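Local coordinates for sugar ABC transporter substrate-binding protein, BlMnBP1 (Bifidobacterium animalis subsp. lactis ATCC 27673, PDB 6I5R) that binds mannobiose between its two lobes and probably delivers manno-oligosaccharides to an ABC transporter that supports growth on beta-mannan, at residues M218-T224 / Q388-L392; D107-F111 / E133-D137; V395-L401 / K435-V440. All coordinates share one frame. Numbering follows the deposited sequence.

Contact 1. Residues M218-T224 / Q388-L392; sequences MNQVLPT and QEDLL. With ZN (zinc ion), chain J.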
loop_
_atom_site.group_PDB
_atom_site.type_symbol
_atom_site.label_atom_id
_atom_site.label_comp_id
_atom_site.label_asym_id
_atom_site.label_seq_id
_atom_site.Cartn_x
_atom_site.Cartn_y
_atom_site.Cartn_z
ATOM N N MET A 218 -4.158 -14.390 -0.743
ATOM C CA MET A 218 -2.802 -13.855 -0.826
ATOM C C MET A 218 -1.778 -14.793 -0.203
ATOM O O MET A 218 -0.750 -15.088 -0.814
ATOM C CB MET A 218 -2.720 -12.496 -0.127
ATOM C CG MET A 218 -1.328 -11.935 -0.160
ATOM S SD MET A 218 -0.930 -11.340 -1.824
ATOM C CE MET A 218 -1.641 -9.714 -1.737
ATOM N N ASN A 219 -1.998 -15.205 1.044
ATOM C CA ASN A 219 -0.974 -15.939 1.782
ATOM C C ASN A 219 -1.122 -17.448 1.688
ATOM O O ASN A 219 -0.170 -18.164 1.996
ATOM C CB ASN A 219 -0.981 -15.510 3.257
ATOM C CG ASN A 219 -0.508 -14.078 3.431
ATOM O OD1 ASN A 219 0.457 -13.680 2.784
ATOM N ND2 ASN A 219 -1.176 -13.301 4.299
ATOM N N GLN A 220 -2.272 -17.956 1.253
ATOM C CA GLN A 220 -2.447 -19.398 1.158
ATOM C C GLN A 220 -2.610 -19.864 -0.287
ATOM O O GLN A 220 -1.851 -20.720 -0.753
ATOM C CB GLN A 220 -3.646 -19.868 1.996
ATOM C CG GLN A 220 -3.436 -19.697 3.488
ATOM C CD GLN A 220 -4.556 -20.295 4.336
ATOM O OE1 GLN A 220 -5.243 -21.241 3.933
ATOM N NE2 GLN A 220 -4.731 -19.756 5.518
ATOM N N VAL A 221 -3.583 -19.323 -1.020
ATOM C CA VAL A 221 -3.903 -19.863 -2.341
ATOM C C VAL A 221 -2.820 -19.510 -3.355
ATOM O O VAL A 221 -2.302 -20.374 -4.074
ATOM C CB VAL A 221 -5.278 -19.351 -2.812
ATOM C CG1 VAL A 221 -5.577 -19.865 -4.241
ATOM C CG2 VAL A 221 -6.369 -19.752 -1.830
ATOM N N LEU A 222 -2.508 -18.225 -3.464
ATOM C CA LEU A 222 -1.554 -17.750 -4.463
ATOM C C LEU A 222 -0.246 -18.519 -4.471
ATOM O O LEU A 222 0.148 -18.997 -5.549
ATOM C CB LEU A 222 -1.309 -16.249 -4.241
ATOM C CG LEU A 222 -0.328 -15.509 -5.159
ATOM C CD1 LEU A 222 -0.791 -15.512 -6.569
ATOM C CD2 LEU A 222 -0.161 -14.046 -4.676
ATOM N N PRO A 223 0.466 -18.685 -3.350
ATOM C CA PRO A 223 1.755 -19.380 -3.391
ATOM C C PRO A 223 1.646 -20.894 -3.463
ATOM O O PRO A 223 2.680 -21.553 -3.583
ATOM C CB PRO A 223 2.438 -18.928 -2.083
ATOM C CG PRO A 223 1.296 -18.689 -1.147
ATOM C CD PRO A 223 0.216 -18.081 -2.026
ATOM N N THR A 224 0.439 -21.460 -3.429
ATOM C CA THR A 224 0.274 -22.887 -3.650
ATOM C C THR A 224 -0.391 -23.202 -4.978
ATOM O O THR A 224 -0.634 -24.381 -5.249
ATOM C CB THR A 224 -0.530 -23.533 -2.518
ATOM O OG1 THR A 224 -1.831 -22.942 -2.458
ATOM C CG2 THR A 224 0.149 -23.350 -1.168
ATOM N N GLN A 388 3.635 -22.091 7.047
ATOM C CA GLN A 388 3.659 -21.565 5.688
ATOM C C GLN A 388 3.836 -20.052 5.665
ATOM O O GLN A 388 3.649 -19.433 4.620
ATOM C CB GLN A 388 2.377 -21.947 4.938
ATOM C CG GLN A 388 2.357 -23.370 4.396
ATOM C CD GLN A 388 1.230 -23.609 3.358
ATOM O OE1 GLN A 388 1.436 -24.248 2.306
ATOM N NE2 GLN A 388 0.035 -23.117 3.663
ATOM N N GLU A 389 4.237 -19.448 6.784
ATOM C CA GLU A 389 4.269 -17.990 6.860
ATOM C C GLU A 389 5.175 -17.405 5.787
ATOM O O GLU A 389 4.915 -16.310 5.281
ATOM C CB GLU A 389 4.737 -17.579 8.250
ATOM C CG GLU A 389 4.360 -16.172 8.691
ATOM C CD GLU A 389 4.679 -15.922 10.176
ATOM O OE1 GLU A 389 5.398 -16.730 10.773
ATOM O OE2 GLU A 389 4.209 -14.917 10.743
ATOM N N ASP A 390 6.210 -18.141 5.418
ATOM C CA ASP A 390 7.271 -17.696 4.530
ATOM C C ASP A 390 7.041 -18.117 3.088
ATOM O O ASP A 390 7.845 -17.777 2.209
ATOM C CB ASP A 390 8.607 -18.267 5.031
ATOM C CG ASP A 390 9.799 -17.601 4.387
ATOM O OD1 ASP A 390 9.679 -16.422 4.001
ATOM O OD2 ASP A 390 10.865 -18.239 4.256
ATOM N N LEU A 391 5.960 -18.848 2.822
ATOM C CA LEU A 391 5.803 -19.467 1.517
ATOM C C LEU A 391 5.611 -18.416 0.421
ATOM O O LEU A 391 6.222 -18.514 -0.648
ATOM C CB LEU A 391 4.619 -20.435 1.548
ATOM C CG LEU A 391 4.447 -21.152 0.222
ATOM C CD1 LEU A 391 5.617 -22.095 -0.019
ATOM C CD2 LEU A 391 3.135 -21.900 0.178
ATOM N N LEU A 392 4.793 -17.403 0.671
ATOM C CA LEU A 392 4.581 -16.382 -0.357
ATOM C C LEU A 392 5.880 -15.641 -0.651
ATOM O O LEU A 392 6.217 -15.397 -1.812
ATOM C CB LEU A 392 3.489 -15.394 0.048
ATOM C CG LEU A 392 3.289 -14.244 -0.960
ATOM C CD1 LEU A 392 2.647 -14.692 -2.278
ATOM C CD2 LEU A 392 2.481 -13.151 -0.265
HETATM ZN ZN ZN J . 11.788 -16.554 3.383
HETATM O O HOH W 1 2.513 -17.476 2.804
HETATM O O HOH W 2 2.417 -14.990 4.054
HETATM O O HOH W 3 12.838 -18.316 2.800
#

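Contact 2. Residues D107-F111 / E133-D137; sequences DKSEF and EKAYD. With ZN (zinc ion), chain J; ZN (zinc ion), chain F.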
loop_
_atom_site.group_PDB
_atom_site.type_symbol
_atom_site.label_atom_id
_atom_site.label_comp_id
_atom_site.label_asym_id
_atom_site.label_seq_id
_atom_site.Cartn_x
_atom_site.Cartn_y
_atom_site.Cartn_z
ATOM N N ASP A 107 11.881 -10.186 2.855
ATOM C CA ASP A 107 11.365 -11.495 3.240
ATOM C C ASP A 107 11.037 -11.474 4.735
ATOM O O ASP A 107 11.898 -11.206 5.577
ATOM C CB ASP A 107 12.386 -12.600 2.902
ATOM C CG ASP A 107 11.803 -14.014 3.031
ATOM O OD1 ASP A 107 11.041 -14.413 3.946
ATOM O OD2 ASP A 107 12.146 -14.871 2.203
ATOM N N LYS A 108 9.801 -11.860 5.071
ATOM C CA LYS A 108 9.436 -12.014 6.473
ATOM C C LYS A 108 10.476 -12.818 7.225
ATOM O O LYS A 108 10.855 -12.478 8.344
ATOM C CB LYS A 108 8.092 -12.724 6.613
ATOM C CG LYS A 108 6.897 -11.919 6.230
ATOM C CD LYS A 108 5.728 -12.863 6.159
ATOM C CE LYS A 108 4.416 -12.139 6.186
ATOM N NZ LYS A 108 3.383 -13.202 6.236
ATOM N N SER A 109 10.923 -13.914 6.629
ATOM C CA SER A 109 11.900 -14.745 7.295
ATOM C C SER A 109 13.200 -14.000 7.586
ATOM O O SER A 109 14.025 -14.513 8.356
ATOM C CB SER A 109 12.185 -15.965 6.428
ATOM O OG SER A 109 12.796 -15.529 5.224
ATOM N N GLU A 110 13.415 -12.823 6.985
ATOM C CA GLU A 110 14.610 -12.042 7.252
ATOM C C GLU A 110 14.357 -10.885 8.211
ATOM O O GLU A 110 15.299 -10.152 8.536
ATOM C CB GLU A 110 15.204 -11.500 5.955
ATOM C CG GLU A 110 15.993 -12.518 5.154
ATOM C CD GLU A 110 16.591 -11.916 3.915
ATOM O OE1 GLU A 110 16.688 -12.636 2.897
ATOM O OE2 GLU A 110 16.967 -10.723 3.952
ATOM N N PHE A 111 13.127 -10.718 8.697
ATOM C CA PHE A 111 12.844 -9.615 9.609
ATOM C C PHE A 111 13.799 -9.622 10.791
ATOM O O PHE A 111 14.324 -8.580 11.194
ATOM C CB PHE A 111 11.408 -9.695 10.123
ATOM C CG PHE A 111 10.360 -9.241 9.128
ATOM C CD1 PHE A 111 10.667 -8.394 8.060
ATOM C CD2 PHE A 111 9.043 -9.671 9.274
ATOM C CE1 PHE A 111 9.673 -7.994 7.162
ATOM C CE2 PHE A 111 8.054 -9.277 8.372
ATOM C CZ PHE A 111 8.368 -8.430 7.337
ATOM N N GLU A 133 0.750 -8.953 10.025
ATOM C CA GLU A 133 1.122 -8.582 8.665
ATOM C C GLU A 133 2.639 -8.559 8.507
ATOM O O GLU A 133 3.187 -9.114 7.549
ATOM C CB GLU A 133 0.494 -7.226 8.326
ATOM C CG GLU A 133 0.713 -6.735 6.928
ATOM C CD GLU A 133 0.087 -5.358 6.719
ATOM O OE1 GLU A 133 0.650 -4.390 7.251
ATOM O OE2 GLU A 133 -0.957 -5.233 6.043
ATOM N N LYS A 134 3.337 -7.925 9.446
ATOM C CA LYS A 134 4.804 -7.910 9.448
ATOM C C LYS A 134 5.291 -8.688 10.663
ATOM O O LYS A 134 5.770 -8.120 11.634
ATOM C CB LYS A 134 5.335 -6.489 9.455
ATOM C CG LYS A 134 4.725 -5.602 8.392
ATOM C CD LYS A 134 5.261 -5.925 7.011
ATOM C CE LYS A 134 4.845 -4.890 5.991
ATOM N NZ LYS A 134 5.305 -5.245 4.646
ATOM N N ALA A 135 5.129 -10.006 10.599
ATOM C CA ALA A 135 5.470 -10.880 11.704
ATOM C C ALA A 135 6.127 -12.144 11.164
ATOM O O ALA A 135 6.006 -12.485 9.975
ATOM C CB ALA A 135 4.229 -11.205 12.551
ATOM N N TYR A 136 6.830 -12.836 12.061
ATOM C CA TYR A 136 7.506 -14.066 11.668
ATOM C C TYR A 136 7.867 -14.872 12.906
ATOM O O TYR A 136 8.240 -14.300 13.937
ATOM C CB TYR A 136 8.792 -13.809 10.868
ATOM C CG TYR A 136 9.221 -15.066 10.176
ATOM C CD1 TYR A 136 8.592 -15.444 9.024
ATOM C CD2 TYR A 136 10.207 -15.879 10.683
ATOM C CE1 TYR A 136 8.919 -16.584 8.377
ATOM C CE2 TYR A 136 10.555 -17.049 10.034
ATOM C CZ TYR A 136 9.886 -17.391 8.881
ATOM O OH TYR A 136 10.166 -18.537 8.165
ATOM N N ASP A 137 7.853 -16.205 12.763
ATOM C CA ASP A 137 8.130 -17.119 13.884
ATOM C C ASP A 137 7.491 -16.563 15.173
ATOM O O ASP A 137 8.081 -16.633 16.244
ATOM C CB ASP A 137 9.660 -17.371 14.016
ATOM C CG ASP A 137 10.134 -18.641 13.245
ATOM O OD1 ASP A 137 9.295 -19.371 12.781
ATOM O OD2 ASP A 137 11.344 -18.966 13.121
HETATM ZN ZN ZN J . 11.788 -16.554 3.383
HETATM ZN ZN ZN F . 10.431 -20.887 12.052
HETATM O O HOH W 3 12.838 -18.316 2.800
#

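Contact 3. Residues V395-L401 / K435-V440; sequences VNSDSEL and KWAKAV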
loop_
_atom_site.group_PDB
_atom_site.type_symbol
_atom_site.label_atom_id
_atom_site.label_comp_id
_atom_site.label_asym_id
_atom_site.label_seq_id
_atom_site.Cartn_x
_atom_site.Cartn_y
_atom_site.Cartn_z
ATOM N N VAL A 395 8.182 -18.051 -2.785
ATOM C CA VAL A 395 7.753 -18.219 -4.167
ATOM C C VAL A 395 7.945 -16.917 -4.921
ATOM O O VAL A 395 8.299 -16.914 -6.105
ATOM C CB VAL A 395 6.285 -18.683 -4.214
ATOM C CG1 VAL A 395 5.753 -18.667 -5.647
ATOM C CG2 VAL A 395 6.135 -20.071 -3.560
ATOM N N ASN A 396 7.658 -15.799 -4.257
ATOM C CA ASN A 396 7.815 -14.481 -4.865
ATOM C C ASN A 396 9.255 -14.249 -5.291
ATOM O O ASN A 396 9.536 -13.798 -6.411
ATOM C CB ASN A 396 7.417 -13.421 -3.859
ATOM C CG ASN A 396 6.344 -12.541 -4.341
ATOM O OD1 ASN A 396 6.125 -12.414 -5.554
ATOM N ND2 ASN A 396 5.669 -11.887 -3.397
ATOM N N SER A 397 10.187 -14.509 -4.379
ATOM C CA SER A 397 11.597 -14.357 -4.687
ATOM C C SER A 397 12.020 -15.282 -5.825
ATOM O O SER A 397 12.610 -14.836 -6.823
ATOM C CB SER A 397 12.397 -14.619 -3.414
ATOM O OG SER A 397 13.772 -14.651 -3.688
ATOM N N ASP A 398 11.698 -16.571 -5.732
ATOM C CA ASP A 398 12.182 -17.502 -6.745
ATOM C C ASP A 398 11.535 -17.252 -8.116
ATOM O O ASP A 398 12.168 -17.483 -9.160
ATOM C CB ASP A 398 11.937 -18.936 -6.267
ATOM C CG ASP A 398 12.798 -19.328 -5.046
ATOM O OD1 ASP A 398 13.846 -18.655 -4.740
ATOM O OD2 ASP A 398 12.405 -20.339 -4.386
ATOM N N SER A 399 10.286 -16.765 -8.142
ATOM C CA SER A 399 9.617 -16.460 -9.391
ATOM C C SER A 399 10.149 -15.195 -10.034
ATOM O O SER A 399 9.951 -15.003 -11.240
ATOM C CB SER A 399 8.126 -16.270 -9.155
ATOM O OG SER A 399 7.905 -15.020 -8.521
ATOM N N GLU A 400 10.726 -14.305 -9.240
ATOM C CA GLU A 400 11.160 -12.977 -9.666
ATOM C C GLU A 400 9.993 -12.075 -10.052
ATOM O O GLU A 400 10.178 -11.109 -10.798
ATOM C CB GLU A 400 12.171 -13.078 -10.822
ATOM C CG GLU A 400 13.453 -13.857 -10.449
ATOM C CD GLU A 400 14.419 -13.037 -9.648
ATOM O OE1 GLU A 400 15.649 -13.234 -9.814
ATOM O OE2 GLU A 400 13.960 -12.215 -8.822
ATOM N N LEU A 401 8.780 -12.379 -9.580
ATOM C CA LEU A 401 7.610 -11.579 -9.918
ATOM C C LEU A 401 7.303 -10.512 -8.885
ATOM O O LEU A 401 6.649 -9.512 -9.213
ATOM C CB LEU A 401 6.380 -12.470 -10.053
ATOM C CG LEU A 401 6.400 -13.429 -11.225
ATOM C CD1 LEU A 401 5.050 -14.106 -11.320
ATOM C CD2 LEU A 401 6.648 -12.706 -12.492
ATOM N N LYS A 435 6.854 -18.832 -14.859
ATOM C CA LYS A 435 7.844 -18.520 -13.837
ATOM C C LYS A 435 7.297 -18.807 -12.449
ATOM O O LYS A 435 8.012 -19.343 -11.593
ATOM C CB LYS A 435 8.284 -17.059 -13.938
ATOM C CG LYS A 435 9.103 -16.780 -15.211
ATOM C CD LYS A 435 9.580 -15.347 -15.358
ATOM C CE LYS A 435 10.337 -15.173 -16.684
ATOM N NZ LYS A 435 10.661 -13.737 -16.966
ATOM N N TRP A 436 6.034 -18.446 -12.200
ATOM C CA TRP A 436 5.428 -18.732 -10.905
ATOM C C TRP A 436 5.283 -20.225 -10.694
ATOM O O TRP A 436 5.577 -20.736 -9.611
ATOM C CB TRP A 436 4.057 -18.077 -10.821
ATOM C CG TRP A 436 3.467 -18.054 -9.488
ATOM C CD1 TRP A 436 2.545 -18.923 -8.992
ATOM C CD2 TRP A 436 3.688 -17.078 -8.479
ATOM N NE1 TRP A 436 2.188 -18.558 -7.721
ATOM C CE2 TRP A 436 2.882 -17.426 -7.384
ATOM C CE3 TRP A 436 4.514 -15.960 -8.382
ATOM C CZ2 TRP A 436 2.875 -16.702 -6.214
ATOM C CZ3 TRP A 436 4.497 -15.246 -7.234
ATOM C CH2 TRP A 436 3.694 -15.621 -6.152
ATOM N N ALA A 437 4.861 -20.934 -11.738
ATOM C CA ALA A 437 4.614 -22.361 -11.625
ATOM C C ALA A 437 5.876 -23.109 -11.200
ATOM O O ALA A 437 5.799 -24.026 -10.377
ATOM C CB ALA A 437 4.054 -22.881 -12.945
ATOM N N LYS A 438 7.050 -22.693 -11.703
ATOM C CA LYS A 438 8.302 -23.322 -11.292
ATOM C C LYS A 438 8.610 -22.988 -9.850
ATOM O O LYS A 438 9.092 -23.839 -9.096
ATOM C CB LYS A 438 9.449 -22.886 -12.208
ATOM C CG LYS A 438 9.425 -23.655 -13.527
ATOM C CD LYS A 438 10.203 -22.993 -14.664
ATOM C CE LYS A 438 11.688 -22.970 -14.422
ATOM N NZ LYS A 438 12.356 -22.675 -15.767
ATOM N N ALA A 439 8.329 -21.748 -9.445
ATOM C CA ALA A 439 8.624 -21.317 -8.090
ATOM C C ALA A 439 7.714 -22.007 -7.078
ATOM O O ALA A 439 8.149 -22.348 -5.970
ATOM C CB ALA A 439 8.488 -19.798 -8.002
ATOM N N VAL A 440 6.455 -22.227 -7.449
ATOM C CA VAL A 440 5.533 -22.992 -6.613
ATOM C C VAL A 440 6.040 -24.416 -6.445
ATOM O O VAL A 440 6.065 -24.957 -5.336
ATOM C CB VAL A 440 4.123 -22.950 -7.229
ATOM C CG1 VAL A 440 3.170 -23.958 -6.590
ATOM C CG2 VAL A 440 3.557 -21.522 -7.090
#

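Contact 1. Residues M218-T224 / Q388-L392
The side chain of Leu392 overlaps the face of helix 217-224 as a knob into a hole lined by Met218, Asn219, Leu222 and Pro223. Its CD1 lies 3.7 Å from Leu222 CD2, and its CD2 lies 4.0 Å from Met218 CG. The CA of Leu392 is 3.7 Å from Pro223 CB, close enough for the proline ring to rest on the backbone as well as on Leu391, whose CG is 3.8 Å from that same CB. Pro223 has no amide proton, and the helix kinks where it enters; its ring is turned to the first turn of helix 391-399. Leu392 is a single knob, here joining the end of one helix to the start of another in a periplasmic-binding-protein-type fold. At the outer end, Thr224 CG2 touches Leu391 CD2 at 3.6 Å. Water makes polar links: water 1 lies 2.9 Å from both Asn219 O and Gln388 O and accepts from Leu392 N at 3.1 Å. Asn219 ND2 is held by Ala382 O. Asp390, out of reach of 218-224, chelates a zinc ion through OD1 at 2.2 Å and OD2 at 2.1 Å.

Contact 2. Residues D107-F111 / E133-D137
An Asx turn shapes the 107-111 loop of this solute-binding protein, which packs against short strand 135-136 at the border of the large mixed sheet. Asp107 OD1 accepts from Ser109 N at 2.7 Å, and backbone bonds tighten the loop further: Glu110 N to Asp107 O at 2.6 Å and Phe111 N to Lys108 O at 2.9 Å.

Metal coordination uses the same turn. Asp107 grips the zinc ion of chain J with OD1 at 2.3 Å and OD2 at 2.1 Å, and Ser109 OG adds a ligand at 2.3 Å. Water 3 lies 2.1 Å from the zinc ion of chain J, while Asp390 and Asn394 complete the protein ligands, so the ion ties this loop to the start of helix 391-399.

Across the segments the contacts are van der Waals, including a CH-pi contact: Ser109 CA stands 3.6 Å from the centroid of the Tyr136 ring, only 7° off its normal, over the face. Lys108 CB meets Tyr136 CD1 at 3.7 Å, and the aliphatic chain of Lys108 runs on along the backbone of 133-135, with Lys108 CD 3.8 Å from Ala135 O and Lys108 CE 3.5 Å from Glu133 O. The Phe111 ring packs against Lys134 and Ala135: its CZ is 4.0 Å from Lys134 CD, and its edge faces Ala135 N, an amide buried without a polar partner.

Beyond the packing, Asp137 chelates a second zinc ion, that of chain F, through OD1 at 2.0 Å and OD2 at 2.4 Å.

Contact 3. Residues V395-L401 / K435-V440
Val395 opens a helix-helix packing in which helices 391-399 and 425-443 of the solute-binding fold cross, their short segments 8.2 Å apart at closest approach and at 128° between N-to-C directions. Its CG1 sits over the face of the Trp436 six-membered ring, 3.5 Å from the centroid and 12° off the normal, a CH-pi contact, and reaches Ala439 CB at 3.8 Å. Asn396 brings OD1 to the edge of the indole, 3.7 Å from Trp436 CZ3, while the same oxygen accepts from the amide of Ile403. Asp398 CB touches Ala439 CB at 4.0 Å. Ser399 and Ala439, both small, meet where the helices approach, CB to CB at 3.7 Å. Glu400, with positive phi, then takes the chain out of the helix, and an ST turn from Leu401 N to Ser399 OG (3.0 Å) holds the exit. Just past the helix end, Leu401 CD1 lies 3.5 Å from Trp436 CE3.

All three contacts come in series along the chain: contact 2 closes before contact 1 opens, and contact 1 closes before contact 3 opens. Helix 391-399 is shared by contacts 1 and 3, its start in contact 1 and its later turns in contact 3, with centres about 12 Å apart; Trp436 NE1 lies 3.0 Å from Leu222 O, a probable hydrogen bond between the two. Contacts 1 and 2, with centres about 13 Å apart, share the zinc ion of chain J and water 3. Contacts 2 and 3 do not touch, their nearest atoms being about 6 Å apart. Together the zinc site and helix 391-399 connect the 107-111 loop and strand 135-136 with helices 217-224 and 425-443.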